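Local coordinates for erythrocyte membrane protein 1 (Plasmodium falciparum, PDB 2YK0) that probably binds receptors on the host red-cell surface, as an adhesin of rosetting parasites represented here by its N-terminal NTS-DBL1-alpha and CIDR-gamma double domain, at residues 546-551 and 559-564; 511-516 and 630-635; 554-559 and 573-578; 469-474 and 567-572. The protein carries 8 engineered substitutions. All coordinates share one frame; numbering follows the deposited sequence.

Contact 1 (546-551 and 559-564); sequences EWTCQI and KLNNFN
Thr548 and Asn561 meet through their side chains at about a right angle, and Asn561 OD1 serves two donors there. Thr548 OG1 donates to Asn561 OD1 from the facing strand at 2.8 Å, while the ammonium of Lys559 reaches the same oxygen from within its own segment. Lys559 leaves its strand extended and then bends at chi3 and chi4 (75° and 80°), a fold that carries NZ back onto a lone pair of Asn561 OD1, 2.8 Å away. Thr548 OG1 has a further hydrogen-bond partner in Thr512 OG1 of the neighbouring strand. The main chains pair as an antiparallel beta hairpin, strands 542-552 and 555-560, which form the middle of a four-stranded sheet. Thr548 and Lys559 are its hydrogen-bonded pair: Thr548 N gives to Lys559 O at 3.0 Å, and Lys559 N returns to Thr548 O at 3.1 Å. Where the second strand ends, a type I turn from Leu560 to Phe563 begins, and Asn561 N still donates to Glu546 O at 2.7 Å. Trp547 O faces strand 511-518, where Phe513 N and Thr512 OG1 both bond to it. On the opposite face of the sheet the non-hydrogen-bonded pair Trp547 and Leu560 pack apolar groups: Leu560 CD1 stands over the indole, 3.8 Å from the centroid of the six-membered Trp547 ring, as a CH-pi contact. Beside the turn, Glu546 crosses Asn562 at a slant, with Glu546 OE2 3.5 Å from Asn562 CB.

Contact 2 (511-516 and 630-635); sequences TTFDVD and GQIKKH
Strand 511-518, an outer strand of the four-stranded antiparallel sheet, lies against helix 611-636 with Phe513 and Thr511 turned to the helix. The short segments run roughly antiparallel, 149° between their directions, with their axes 8.7 Å apart at closest approach. The sound side-chain packing centres on Phe513, whose CB comes within 3.6 Å of Gln631 CB. The two side chains slide past each other in opposite directions, so the aliphatic stem of Gln631 rather than its amide touches the phenylalanine. With CG between the backbone N and the carbonyl carbon (chi1 52°), the Phe513 ring is brought to the next residue of the helix: Ile632 CG2 stands over one ring face, displaced toward its rim and 4.1 Å from Phe513 CE1. Thr511 meets the edge of the His635 ring, but the fit of its methyl there is doubtful. His635 also packs edge-to-face with Phe575 of helix 575-601. No clear hydrogen bond joins the two segments. Polar groups on the other face of the strand find partners outside the two segments: Thr512 OG1 bonds to Trp547 O and Thr548 OG1 of the next strand, and Asp514 forms a salt bridge with Lys624, earlier in the same helix. This is sheet-on-helix packing by an amphipathic edge strand, whose alternate residues face the helices beneath and the opposite side of the sheet.

Contact 3 (554-559 and 573-578); sequences NLDVCK and ITFKVL
Cys558 SG is the bump of this contact, lodged between Phe575 and Leu578 on the first turn of helix 575-601. Leu578 CD2 closes one flank, 3.7 Å from Cys558 SG. On the other, the sulfur lies at the edge of the Phe575 ring, 5.3 Å from its centroid, a sulfur-aromatic contact. Beside it, Cys558 CB rests against Ile573 CG1 on the same face of the sheet. Asp556 lies against Phe575: with CG between its backbone N and carbonyl carbon (chi1 65°), the carboxylate brings Asp556 OD2 to 3.3 Å from Phe575 CB, its plane 68° from the ring. Backbone bonds keep these surfaces in step. Cys558 and Ile573 exchange two, Cys558 N to Ile573 O at 2.7 Å and Ile573 N to Cys558 O at 3.0 Å; Phe575 N, already in the helix, donates to Asp556 O at 2.8 Å. Thr574 is the N-cap residue, its OG1 accepting from Val577 N at 3.0 Å and also hydrogen-bonded to His364 O. The contact thus lies where the last strand of the sheet runs straight into helix 575-601, with strand 542-552 joined on the far side through the Cys549-Cys558 disulfide and helix 611-636 packing on Phe575 through Ile632 and Phe636.

Contact 4 (469-474 and 567-572); sequences YCKTCP and IDIDKH
Asp570 OD1 accepts a hydrogen bond from the backbone N-H of Thr472 at 3.0 Å. The donor comes from above the carboxylate plane, 43° out of it, and the bond is moderately bent, with 147° at the hydrogen. Its sister oxygen, Asp570 OD2, forms a salt bridge with Arg581 of helix 575-601, so this buried carboxylate is held through both oxygens, which probably limits its rotation. The stem of Lys471 passes beside the same group, with Lys471 CB 3.4 Å from Asp570 OD1. Lys471 NZ heads away and stays 5.9 Å from Asp570 OD1, too far for a direct ion pair, though the opposite charges may still favour each other. Further along, Lys471 and Ile569 slide past one another in opposite directions, touching at Lys471 CG and Ile569 CG2, 3.9 Å apart. Thr472 turns OG1 anti to its backbone N (chi1 -168°), which directs CG2 at the other segment, 3.5 Å from His572 O. Disulfides tie Cys470 to Cys380 of helix 374-410 and Cys473 to Cys357. Here a cysteine-fastened loop meets the loop leading into strand 572-574, and a carboxylate-to-backbone bond, rather than strand pairing, joins the two irregular chains.

In the fold
Contacts 1, 2 and 3 belong to one antiparallel sheet, whose strands follow in the order 511-518, 542-552, 555-560 and 572-574; contact 4 lies beside it, between loops. Contacts 1 and 3 share Lys559 and are stitched together by the Cys549-Cys558 disulfide. Contacts 2 and 3 are both buried, against helices 611-636 and 575-601, but contact 2 is side-chain packing without a clear hydrogen bond, whereas contact 3 adds backbone pairing and a helix cap. Contact 1 is half and half: backbone pairing, with an indole-leucine pair on the buried face and a threonine, lysine and asparagine cluster on the more exposed one. Contact 4 is a surface contact held by a single clear hydrogen bond.

Contact 1 (546-551 and 559-564)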
loop_
_atom_site.group_PDB
_atom_site.type_symbol
_atom_site.label_atom_id
_atom_site.label_comp_id
_atom_site.label_asym_id
_atom_site.label_seq_id
_atom_site.Cartn_x
_atom_site.Cartn_y
_atom_site.Cartn_z
ATOM N N GLU A 546 -29.938 6.043 2.320
ATOM C CA GLU A 546 -31.336 6.031 2.712
ATOM C C GLU A 546 -31.829 4.598 2.634
ATOM O O GLU A 546 -31.757 3.945 1.580
ATOM C CB GLU A 546 -32.223 7.049 1.958
ATOM C CG GLU A 546 -31.821 7.388 0.529
ATOM C CD GLU A 546 -32.169 8.786 0.038
ATOM O OE1 GLU A 546 -33.127 9.398 0.570
ATOM O OE2 GLU A 546 -31.477 9.268 -0.889
ATOM N N TRP A 547 -32.243 4.102 3.813
ATOM C CA TRP A 547 -32.687 2.753 4.098
ATOM C C TRP A 547 -34.132 2.720 4.410
ATOM O O TRP A 547 -34.649 3.618 5.095
ATOM C CB TRP A 547 -31.968 2.238 5.351
ATOM C CG TRP A 547 -30.529 1.920 5.136
ATOM C CD1 TRP A 547 -29.451 2.619 5.598
ATOM C CD2 TRP A 547 -30.009 0.836 4.363
ATOM N NE1 TRP A 547 -28.292 2.051 5.132
ATOM C CE2 TRP A 547 -28.606 0.943 4.383
ATOM C CE3 TRP A 547 -30.595 -0.227 3.657
ATOM C CZ2 TRP A 547 -27.784 0.016 3.738
ATOM C CZ3 TRP A 547 -29.782 -1.123 2.991
ATOM C CH2 TRP A 547 -28.397 -1.008 3.044
ATOM N N THR A 548 -34.772 1.614 3.983
ATOM C CA THR A 548 -36.145 1.278 4.337
ATOM C C THR A 548 -36.135 -0.117 4.932
ATOM O O THR A 548 -35.974 -1.114 4.216
ATOM C CB THR A 548 -37.187 1.517 3.236
ATOM O OG1 THR A 548 -36.773 2.570 2.359
ATOM C CG2 THR A 548 -38.556 1.846 3.826
ATOM N N CYS A 549 -36.239 -0.178 6.264
ATOM C CA CYS A 549 -36.249 -1.436 6.996
ATOM C C CYS A 549 -37.662 -1.881 7.311
ATOM O O CYS A 549 -38.454 -1.111 7.875
ATOM C CB CYS A 549 -35.386 -1.344 8.245
ATOM S SG CYS A 549 -33.637 -1.099 7.885
ATOM N N GLN A 550 -37.983 -3.125 6.933
ATOM C CA GLN A 550 -39.312 -3.653 7.167
ATOM C C GLN A 550 -39.310 -5.153 7.438
ATOM O O GLN A 550 -38.535 -5.898 6.824
ATOM C CB GLN A 550 -40.219 -3.316 5.978
ATOM C CG GLN A 550 -41.693 -3.497 6.303
ATOM C CD GLN A 550 -42.608 -3.338 5.130
ATOM O OE1 GLN A 550 -42.204 -3.414 3.960
ATOM N NE2 GLN A 550 -43.881 -3.161 5.438
ATOM N N ILE A 551 -40.216 -5.593 8.338
ATOM C CA ILE A 551 -40.374 -7.007 8.656
ATOM C C ILE A 551 -41.288 -7.650 7.605
ATOM O O ILE A 551 -42.476 -7.328 7.508
ATOM C CB ILE A 551 -40.830 -7.282 10.115
ATOM C CG1 ILE A 551 -39.840 -6.684 11.140
ATOM C CG2 ILE A 551 -41.002 -8.784 10.311
ATOM C CD1 ILE A 551 -40.275 -6.638 12.598
ATOM N N LYS A 559 -33.653 -2.204 2.526
ATOM C CA LYS A 559 -33.390 -1.868 1.131
ATOM C C LYS A 559 -32.712 -0.528 1.087
ATOM O O LYS A 559 -33.065 0.388 1.843
ATOM C CB LYS A 559 -34.685 -1.845 0.292
ATOM C CG LYS A 559 -34.484 -1.476 -1.187
ATOM C CD LYS A 559 -35.805 -1.170 -1.930
ATOM C CE LYS A 559 -36.468 0.173 -1.621
ATOM N NZ LYS A 559 -35.854 1.329 -2.347
ATOM N N LEU A 560 -31.706 -0.434 0.215
ATOM C CA LEU A 560 -30.968 0.794 -0.009
ATOM C C LEU A 560 -31.693 1.537 -1.115
ATOM O O LEU A 560 -31.706 1.095 -2.276
ATOM C CB LEU A 560 -29.493 0.517 -0.363
ATOM C CG LEU A 560 -28.535 1.706 -0.288
ATOM C CD1 LEU A 560 -28.674 2.471 1.012
ATOM C CD2 LEU A 560 -27.125 1.246 -0.445
ATOM N N ASN A 561 -32.376 2.623 -0.722
ATOM C CA ASN A 561 -33.166 3.445 -1.621
ATOM C C ASN A 561 -32.320 4.052 -2.732
ATOM O O ASN A 561 -32.596 3.800 -3.911
ATOM C CB ASN A 561 -33.901 4.505 -0.827
ATOM C CG ASN A 561 -34.854 3.912 0.165
ATOM O OD1 ASN A 561 -35.635 3.001 -0.147
ATOM N ND2 ASN A 561 -34.842 4.451 1.369
ATOM N N ASN A 562 -31.258 4.793 -2.341
ATOM C CA ASN A 562 -30.286 5.462 -3.203
ATOM C C ASN A 562 -29.157 4.513 -3.643
ATOM O O ASN A 562 -27.999 4.921 -3.717
ATOM C CB ASN A 562 -29.730 6.688 -2.464
ATOM C CG ASN A 562 -28.809 6.392 -1.309
ATOM O OD1 ASN A 562 -27.666 6.817 -1.288
ATOM N ND2 ASN A 562 -29.234 5.584 -0.370
ATOM N N PHE A 563 -29.491 3.256 -3.942
ATOM C CA PHE A 563 -28.496 2.255 -4.314
ATOM C C PHE A 563 -27.778 2.513 -5.633
ATOM O O PHE A 563 -28.422 2.733 -6.657
ATOM C CB PHE A 563 -29.093 0.841 -4.276
ATOM C CG PHE A 563 -28.231 -0.234 -4.893
ATOM C CD1 PHE A 563 -27.114 -0.728 -4.219
ATOM C CD2 PHE A 563 -28.515 -0.733 -6.163
ATOM C CE1 PHE A 563 -26.308 -1.712 -4.799
ATOM C CE2 PHE A 563 -27.716 -1.726 -6.736
ATOM C CZ PHE A 563 -26.619 -2.210 -6.050
ATOM N N ASN A 564 -26.443 2.426 -5.601
ATOM C CA ASN A 564 -25.569 2.570 -6.757
ATOM C C ASN A 564 -24.566 1.425 -6.708
ATOM O O ASN A 564 -23.744 1.393 -5.795
ATOM C CB ASN A 564 -24.854 3.936 -6.729
ATOM C CG ASN A 564 -23.961 4.219 -7.921
ATOM O OD1 ASN A 564 -24.133 3.676 -9.027
ATOM N ND2 ASN A 564 -22.996 5.101 -7.717
#

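Contact 2 (511-516 and 630-635)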
loop_
_atom_site.group_PDB
_atom_site.type_symbol
_atom_site.label_atom_id
_atom_site.label_comp_id
_atom_site.label_asym_id
_atom_site.label_seq_id
_atom_site.Cartn_x
_atom_site.Cartn_y
_atom_site.Cartn_z
ATOM N N THR A 511 -39.676 1.149 8.380
ATOM C CA THR A 511 -38.999 2.289 8.997
ATOM C C THR A 511 -37.862 2.769 8.137
ATOM O O THR A 511 -36.889 2.040 7.899
ATOM C CB THR A 511 -38.782 2.213 10.514
ATOM O OG1 THR A 511 -37.702 3.053 10.920
ATOM C CG2 THR A 511 -38.485 0.893 10.949
ATOM N N THR A 512 -38.025 4.013 7.651
ATOM C CA THR A 512 -37.066 4.703 6.807
ATOM C C THR A 512 -36.182 5.696 7.587
ATOM O O THR A 512 -36.670 6.409 8.469
ATOM C CB THR A 512 -37.732 5.173 5.516
ATOM O OG1 THR A 512 -36.802 5.048 4.449
ATOM C CG2 THR A 512 -38.280 6.572 5.600
ATOM N N PHE A 513 -34.861 5.632 7.311
ATOM C CA PHE A 513 -33.800 6.454 7.894
ATOM C C PHE A 513 -32.581 6.496 6.994
ATOM O O PHE A 513 -32.327 5.564 6.241
ATOM C CB PHE A 513 -33.414 5.983 9.305
ATOM C CG PHE A 513 -33.072 4.516 9.426
ATOM C CD1 PHE A 513 -31.784 4.060 9.163
ATOM C CD2 PHE A 513 -34.039 3.588 9.792
ATOM C CE1 PHE A 513 -31.479 2.705 9.230
ATOM C CE2 PHE A 513 -33.731 2.225 9.857
ATOM C CZ PHE A 513 -32.450 1.796 9.585
ATOM N N ASP A 514 -31.833 7.585 7.082
ATOM C CA ASP A 514 -30.622 7.838 6.312
ATOM C C ASP A 514 -29.390 7.683 7.216
ATOM O O ASP A 514 -29.430 8.042 8.394
ATOM C CB ASP A 514 -30.698 9.230 5.663
ATOM C CG ASP A 514 -30.426 10.411 6.594
ATOM O OD1 ASP A 514 -31.196 10.606 7.568
ATOM O OD2 ASP A 514 -29.451 11.139 6.349
ATOM N N VAL A 515 -28.324 7.090 6.699
ATOM C CA VAL A 515 -27.131 6.862 7.508
ATOM C C VAL A 515 -25.918 7.416 6.841
ATOM O O VAL A 515 -25.756 7.298 5.624
ATOM C CB VAL A 515 -26.903 5.420 8.070
ATOM C CG1 VAL A 515 -27.959 5.025 9.089
ATOM C CG2 VAL A 515 -26.804 4.380 6.963
ATOM N N ASP A 516 -25.056 8.016 7.663
ATOM C CA ASP A 516 -23.829 8.654 7.246
ATOM C C ASP A 516 -22.614 7.737 7.397
ATOM O O ASP A 516 -21.857 7.787 8.386
ATOM C CB ASP A 516 -23.683 10.015 7.940
ATOM C CG ASP A 516 -23.814 11.202 7.004
ATOM O OD1 ASP A 516 -24.482 11.052 5.924
ATOM O OD2 ASP A 516 -23.228 12.279 7.329
ATOM N N GLY A 630 -31.672 6.829 16.950
ATOM C CA GLY A 630 -33.054 6.932 17.400
ATOM C C GLY A 630 -33.969 6.113 16.511
ATOM O O GLY A 630 -34.781 5.319 16.994
ATOM N N GLN A 631 -33.762 6.249 15.204
ATOM C CA GLN A 631 -34.457 5.551 14.138
ATOM C C GLN A 631 -34.108 4.078 14.110
ATOM O O GLN A 631 -34.993 3.254 13.850
ATOM C CB GLN A 631 -34.105 6.178 12.788
ATOM C CG GLN A 631 -34.760 7.536 12.488
ATOM C CD GLN A 631 -36.268 7.549 12.595
ATOM O OE1 GLN A 631 -37.020 7.097 11.692
ATOM N NE2 GLN A 631 -36.732 8.075 13.714
ATOM N N ILE A 632 -32.817 3.736 14.348
ATOM C CA ILE A 632 -32.379 2.332 14.350
ATOM C C ILE A 632 -32.981 1.529 15.538
ATOM O O ILE A 632 -33.302 0.347 15.365
ATOM C CB ILE A 632 -30.853 2.059 14.028
ATOM C CG1 ILE A 632 -30.025 1.831 15.264
ATOM C CG2 ILE A 632 -30.179 3.090 13.108
ATOM C CD1 ILE A 632 -29.892 0.417 15.631
ATOM N N LYS A 633 -33.124 2.174 16.737
ATOM C CA LYS A 633 -33.767 1.611 17.944
ATOM C C LYS A 633 -35.272 1.527 17.642
ATOM O O LYS A 633 -35.904 0.523 17.942
ATOM C CB LYS A 633 -33.548 2.507 19.170
ATOM C CG LYS A 633 -32.124 2.584 19.668
ATOM C CD LYS A 633 -31.909 3.890 20.408
ATOM C CE LYS A 633 -31.958 3.753 21.909
ATOM N NZ LYS A 633 -31.546 5.014 22.585
ATOM N N LYS A 634 -35.826 2.560 16.992
ATOM C CA LYS A 634 -37.214 2.582 16.544
ATOM C C LYS A 634 -37.491 1.278 15.732
ATOM O O LYS A 634 -38.512 0.632 15.986
ATOM C CB LYS A 634 -37.477 3.853 15.714
ATOM C CG LYS A 634 -38.934 4.247 15.493
ATOM C CD LYS A 634 -39.075 5.696 14.908
ATOM C CE LYS A 634 -39.238 6.771 15.976
ATOM N NZ LYS A 634 -39.598 8.100 15.417
ATOM N N HIS A 635 -36.545 0.843 14.841
ATOM C CA HIS A 635 -36.727 -0.419 14.113
ATOM C C HIS A 635 -36.458 -1.645 14.976
ATOM O O HIS A 635 -37.150 -2.663 14.832
ATOM C CB HIS A 635 -35.924 -0.509 12.819
ATOM C CG HIS A 635 -36.480 -1.555 11.894
ATOM N ND1 HIS A 635 -35.824 -2.752 11.675
ATOM C CD2 HIS A 635 -37.673 -1.599 11.253
ATOM C CE1 HIS A 635 -36.605 -3.444 10.853
ATOM N NE2 HIS A 635 -37.718 -2.777 10.556
#

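Contact 3 (554-559 and 573-578)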
loop_
_atom_site.group_PDB
_atom_site.type_symbol
_atom_site.label_atom_id
_atom_site.label_comp_id
_atom_site.label_asym_id
_atom_site.label_seq_id
_atom_site.Cartn_x
_atom_site.Cartn_y
_atom_site.Cartn_z
ATOM N N ASN A 554 -40.567 -13.453 8.429
ATOM C CA ASN A 554 -39.905 -13.532 9.739
ATOM C C ASN A 554 -38.497 -12.914 9.689
ATOM O O ASN A 554 -37.743 -12.963 10.674
ATOM C CB ASN A 554 -39.846 -14.998 10.223
ATOM C CG ASN A 554 -41.085 -15.493 10.940
ATOM O OD1 ASN A 554 -42.198 -14.965 10.792
ATOM N ND2 ASN A 554 -40.915 -16.542 11.723
ATOM N N LEU A 555 -38.177 -12.301 8.537
ATOM C CA LEU A 555 -36.891 -11.698 8.223
ATOM C C LEU A 555 -37.042 -10.206 7.957
ATOM O O LEU A 555 -37.830 -9.836 7.097
ATOM C CB LEU A 555 -36.260 -12.428 7.007
ATOM C CG LEU A 555 -37.169 -12.776 5.800
ATOM C CD1 LEU A 555 -36.369 -12.900 4.538
ATOM C CD2 LEU A 555 -37.925 -14.081 6.013
ATOM N N ASP A 556 -36.339 -9.348 8.729
ATOM C CA ASP A 556 -36.390 -7.907 8.503
ATOM C C ASP A 556 -35.261 -7.450 7.645
ATOM O O ASP A 556 -34.105 -7.370 8.067
ATOM C CB ASP A 556 -36.633 -7.031 9.742
ATOM C CG ASP A 556 -35.577 -7.027 10.818
ATOM O OD1 ASP A 556 -34.731 -7.948 10.826
ATOM O OD2 ASP A 556 -35.640 -6.147 11.703
ATOM N N VAL A 557 -35.623 -7.207 6.388
ATOM C CA VAL A 557 -34.763 -6.800 5.298
ATOM C C VAL A 557 -34.683 -5.279 5.224
ATOM O O VAL A 557 -35.644 -4.576 5.542
ATOM C CB VAL A 557 -35.308 -7.440 3.991
ATOM C CG1 VAL A 557 -34.429 -7.121 2.775
ATOM C CG2 VAL A 557 -35.481 -8.952 4.164
ATOM N N CYS A 558 -33.529 -4.777 4.836
ATOM C CA CYS A 558 -33.343 -3.360 4.641
ATOM C C CYS A 558 -32.936 -3.116 3.200
ATOM O O CYS A 558 -32.063 -3.817 2.675
ATOM C CB CYS A 558 -32.345 -2.791 5.637
ATOM S SG CYS A 558 -32.894 -2.929 7.350
ATOM N N LYS A 559 -33.653 -2.204 2.526
ATOM C CA LYS A 559 -33.390 -1.868 1.131
ATOM C C LYS A 559 -32.712 -0.528 1.087
ATOM O O LYS A 559 -33.065 0.388 1.843
ATOM C CB LYS A 559 -34.685 -1.845 0.292
ATOM C CG LYS A 559 -34.484 -1.476 -1.187
ATOM C CD LYS A 559 -35.805 -1.170 -1.930
ATOM C CE LYS A 559 -36.468 0.173 -1.621
ATOM N NZ LYS A 559 -35.854 1.329 -2.347
ATOM N N ILE A 573 -29.940 -5.933 2.542
ATOM C CA ILE A 573 -29.230 -6.483 3.701
ATOM C C ILE A 573 -30.248 -6.834 4.808
ATOM O O ILE A 573 -31.412 -6.466 4.685
ATOM C CB ILE A 573 -28.062 -5.573 4.196
ATOM C CG1 ILE A 573 -28.550 -4.309 4.945
ATOM C CG2 ILE A 573 -27.049 -5.279 3.087
ATOM C CD1 ILE A 573 -27.466 -3.510 5.593
ATOM N N THR A 574 -29.842 -7.547 5.861
ATOM C CA THR A 574 -30.771 -7.853 6.963
ATOM C C THR A 574 -30.658 -6.708 7.966
ATOM O O THR A 574 -29.683 -5.960 7.916
ATOM C CB THR A 574 -30.435 -9.206 7.643
ATOM O OG1 THR A 574 -29.300 -9.046 8.505
ATOM C CG2 THR A 574 -30.234 -10.373 6.642
ATOM N N PHE A 575 -31.604 -6.567 8.892
ATOM C CA PHE A 575 -31.425 -5.489 9.859
ATOM C C PHE A 575 -30.183 -5.739 10.743
ATOM O O PHE A 575 -29.440 -4.794 11.022
ATOM C CB PHE A 575 -32.697 -5.174 10.657
ATOM C CG PHE A 575 -32.533 -4.079 11.687
ATOM C CD1 PHE A 575 -32.181 -2.788 11.309
ATOM C CD2 PHE A 575 -32.759 -4.327 13.031
ATOM C CE1 PHE A 575 -32.013 -1.779 12.269
ATOM C CE2 PHE A 575 -32.593 -3.320 13.985
ATOM C CZ PHE A 575 -32.210 -2.059 13.601
ATOM N N LYS A 576 -29.912 -7.033 11.083
ATOM C CA LYS A 576 -28.769 -7.473 11.899
ATOM C C LYS A 576 -27.456 -7.046 11.244
ATOM O O LYS A 576 -26.561 -6.545 11.928
ATOM C CB LYS A 576 -28.826 -8.998 12.144
ATOM C CG LYS A 576 -27.686 -9.563 13.013
ATOM C CD LYS A 576 -26.768 -10.538 12.252
ATOM C CE LYS A 576 -26.626 -11.895 12.903
ATOM N NZ LYS A 576 -25.741 -11.887 14.095
ATOM N N VAL A 577 -27.364 -7.209 9.912
ATOM C CA VAL A 577 -26.189 -6.825 9.121
ATOM C C VAL A 577 -25.994 -5.299 9.209
ATOM O O VAL A 577 -24.863 -4.828 9.368
ATOM C CB VAL A 577 -26.323 -7.336 7.651
ATOM C CG1 VAL A 577 -25.256 -6.741 6.739
ATOM C CG2 VAL A 577 -26.274 -8.859 7.599
ATOM N N LEU A 578 -27.111 -4.554 9.137
ATOM C CA LEU A 578 -27.124 -3.097 9.160
ATOM C C LEU A 578 -26.692 -2.541 10.499
ATOM O O LEU A 578 -25.881 -1.618 10.548
ATOM C CB LEU A 578 -28.514 -2.555 8.756
ATOM C CG LEU A 578 -28.701 -1.038 8.722
ATOM C CD1 LEU A 578 -27.743 -0.380 7.749
ATOM C CD2 LEU A 578 -30.089 -0.690 8.352
#

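Contact 4 (469-474 and 567-572)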
loop_
_atom_site.group_PDB
_atom_site.type_symbol
_atom_site.label_atom_id
_atom_site.label_comp_id
_atom_site.label_asym_id
_atom_site.label_seq_id
_atom_site.Cartn_x
_atom_site.Cartn_y
_atom_site.Cartn_z
ATOM N N TYR A 469 -16.535 -11.238 -3.513
ATOM C CA TYR A 469 -16.696 -12.324 -2.554
ATOM C C TYR A 469 -17.131 -11.812 -1.186
ATOM O O TYR A 469 -17.713 -12.571 -0.404
ATOM C CB TYR A 469 -15.419 -13.181 -2.478
ATOM C CG TYR A 469 -15.022 -13.725 -3.831
ATOM C CD1 TYR A 469 -15.913 -14.478 -4.591
ATOM C CD2 TYR A 469 -13.784 -13.425 -4.388
ATOM C CE1 TYR A 469 -15.577 -14.929 -5.865
ATOM C CE2 TYR A 469 -13.432 -13.876 -5.660
ATOM C CZ TYR A 469 -14.331 -14.634 -6.394
ATOM O OH TYR A 469 -13.996 -15.089 -7.648
ATOM N N CYS A 470 -16.929 -10.507 -0.940
ATOM C CA CYS A 470 -17.262 -9.838 0.318
ATOM C C CYS A 470 -18.651 -9.181 0.380
ATOM O O CYS A 470 -18.875 -8.226 1.144
ATOM C CB CYS A 470 -16.149 -8.875 0.706
ATOM S SG CYS A 470 -14.553 -9.689 0.932
ATOM N N LYS A 471 -19.588 -9.730 -0.407
ATOM C CA LYS A 471 -20.980 -9.300 -0.470
ATOM C C LYS A 471 -21.789 -10.089 0.561
ATOM O O LYS A 471 -21.444 -11.239 0.847
ATOM C CB LYS A 471 -21.536 -9.597 -1.869
ATOM C CG LYS A 471 -21.220 -8.535 -2.901
ATOM C CD LYS A 471 -22.183 -8.595 -4.084
ATOM C CE LYS A 471 -21.981 -9.778 -5.008
ATOM N NZ LYS A 471 -22.991 -9.786 -6.098
ATOM N N THR A 472 -22.891 -9.506 1.074
ATOM C CA THR A 472 -23.802 -10.152 2.038
ATOM C C THR A 472 -24.372 -11.464 1.462
ATOM O O THR A 472 -24.371 -11.652 0.233
ATOM C CB THR A 472 -24.938 -9.189 2.492
ATOM O OG1 THR A 472 -25.607 -9.752 3.624
ATOM C CG2 THR A 472 -25.976 -8.930 1.400
ATOM N N CYS A 473 -24.853 -12.368 2.344
ATOM C CA CYS A 473 -25.460 -13.631 1.925
ATOM C C CYS A 473 -26.720 -13.333 1.155
ATOM O O CYS A 473 -27.491 -12.474 1.596
ATOM C CB CYS A 473 -25.781 -14.518 3.127
ATOM S SG CYS A 473 -24.360 -15.354 3.858
ATOM N N PRO A 474 -27.016 -14.091 0.076
ATOM C CA PRO A 474 -28.327 -13.943 -0.575
ATOM C C PRO A 474 -29.353 -14.248 0.517
ATOM O O PRO A 474 -29.225 -15.294 1.155
ATOM C CB PRO A 474 -28.314 -15.038 -1.650
ATOM C CG PRO A 474 -26.901 -15.426 -1.802
ATOM C CD PRO A 474 -26.241 -15.200 -0.510
ATOM N N ILE A 567 -20.725 2.174 -6.279
ATOM C CA ILE A 567 -20.213 2.599 -4.980
ATOM C C ILE A 567 -20.705 1.842 -3.745
ATOM O O ILE A 567 -19.979 1.782 -2.756
ATOM C CB ILE A 567 -20.188 4.153 -4.824
ATOM C CG1 ILE A 567 -21.499 4.726 -4.313
ATOM C CG2 ILE A 567 -19.732 4.878 -6.106
ATOM C CD1 ILE A 567 -21.263 5.664 -3.245
ATOM N N ASP A 568 -21.933 1.296 -3.787
ATOM C CA ASP A 568 -22.548 0.530 -2.690
ATOM C C ASP A 568 -22.443 -0.948 -3.032
ATOM O O ASP A 568 -22.629 -1.324 -4.194
ATOM C CB ASP A 568 -24.020 0.925 -2.484
ATOM C CG ASP A 568 -24.267 2.415 -2.284
ATOM O OD1 ASP A 568 -23.815 2.965 -1.250
ATOM O OD2 ASP A 568 -24.964 3.020 -3.130
ATOM N N ILE A 569 -22.125 -1.783 -2.038
ATOM C CA ILE A 569 -21.907 -3.221 -2.242
ATOM C C ILE A 569 -23.180 -4.010 -2.559
ATOM O O ILE A 569 -23.242 -4.689 -3.594
ATOM C CB ILE A 569 -21.082 -3.895 -1.098
ATOM C CG1 ILE A 569 -20.261 -2.894 -0.249
ATOM C CG2 ILE A 569 -20.208 -5.020 -1.637
ATOM C CD1 ILE A 569 -20.987 -2.348 1.023
ATOM N N ASP A 570 -24.187 -3.915 -1.655
ATOM C CA ASP A 570 -25.440 -4.675 -1.708
ATOM C C ASP A 570 -26.677 -3.797 -1.672
ATOM O O ASP A 570 -26.718 -2.812 -0.922
ATOM C CB ASP A 570 -25.497 -5.662 -0.523
ATOM C CG ASP A 570 -24.166 -6.291 -0.131
ATOM O OD1 ASP A 570 -23.784 -7.306 -0.755
ATOM O OD2 ASP A 570 -23.512 -5.771 0.814
ATOM N N LYS A 571 -27.707 -4.188 -2.445
ATOM C CA LYS A 571 -28.981 -3.469 -2.506
ATOM C C LYS A 571 -29.870 -3.813 -1.305
ATOM O O LYS A 571 -30.506 -2.918 -0.744
ATOM C CB LYS A 571 -29.690 -3.758 -3.835
ATOM C CG LYS A 571 -30.943 -2.918 -4.108
ATOM C CD LYS A 571 -31.349 -2.890 -5.602
ATOM C CE LYS A 571 -31.753 -4.218 -6.226
ATOM N NZ LYS A 571 -30.585 -4.988 -6.754
ATOM N N HIS A 572 -29.900 -5.109 -0.915
ATOM C CA HIS A 572 -30.656 -5.619 0.233
ATOM C C HIS A 572 -29.737 -6.289 1.262
ATOM O O HIS A 572 -28.868 -7.101 0.906
ATOM C CB HIS A 572 -31.733 -6.625 -0.196
ATOM C CG HIS A 572 -32.606 -6.156 -1.308
ATOM N ND1 HIS A 572 -33.563 -5.172 -1.108
ATOM C CD2 HIS A 572 -32.655 -6.568 -2.597
ATOM C CE1 HIS A 572 -34.148 -5.002 -2.285
ATOM N NE2 HIS A 572 -33.640 -5.825 -3.211
#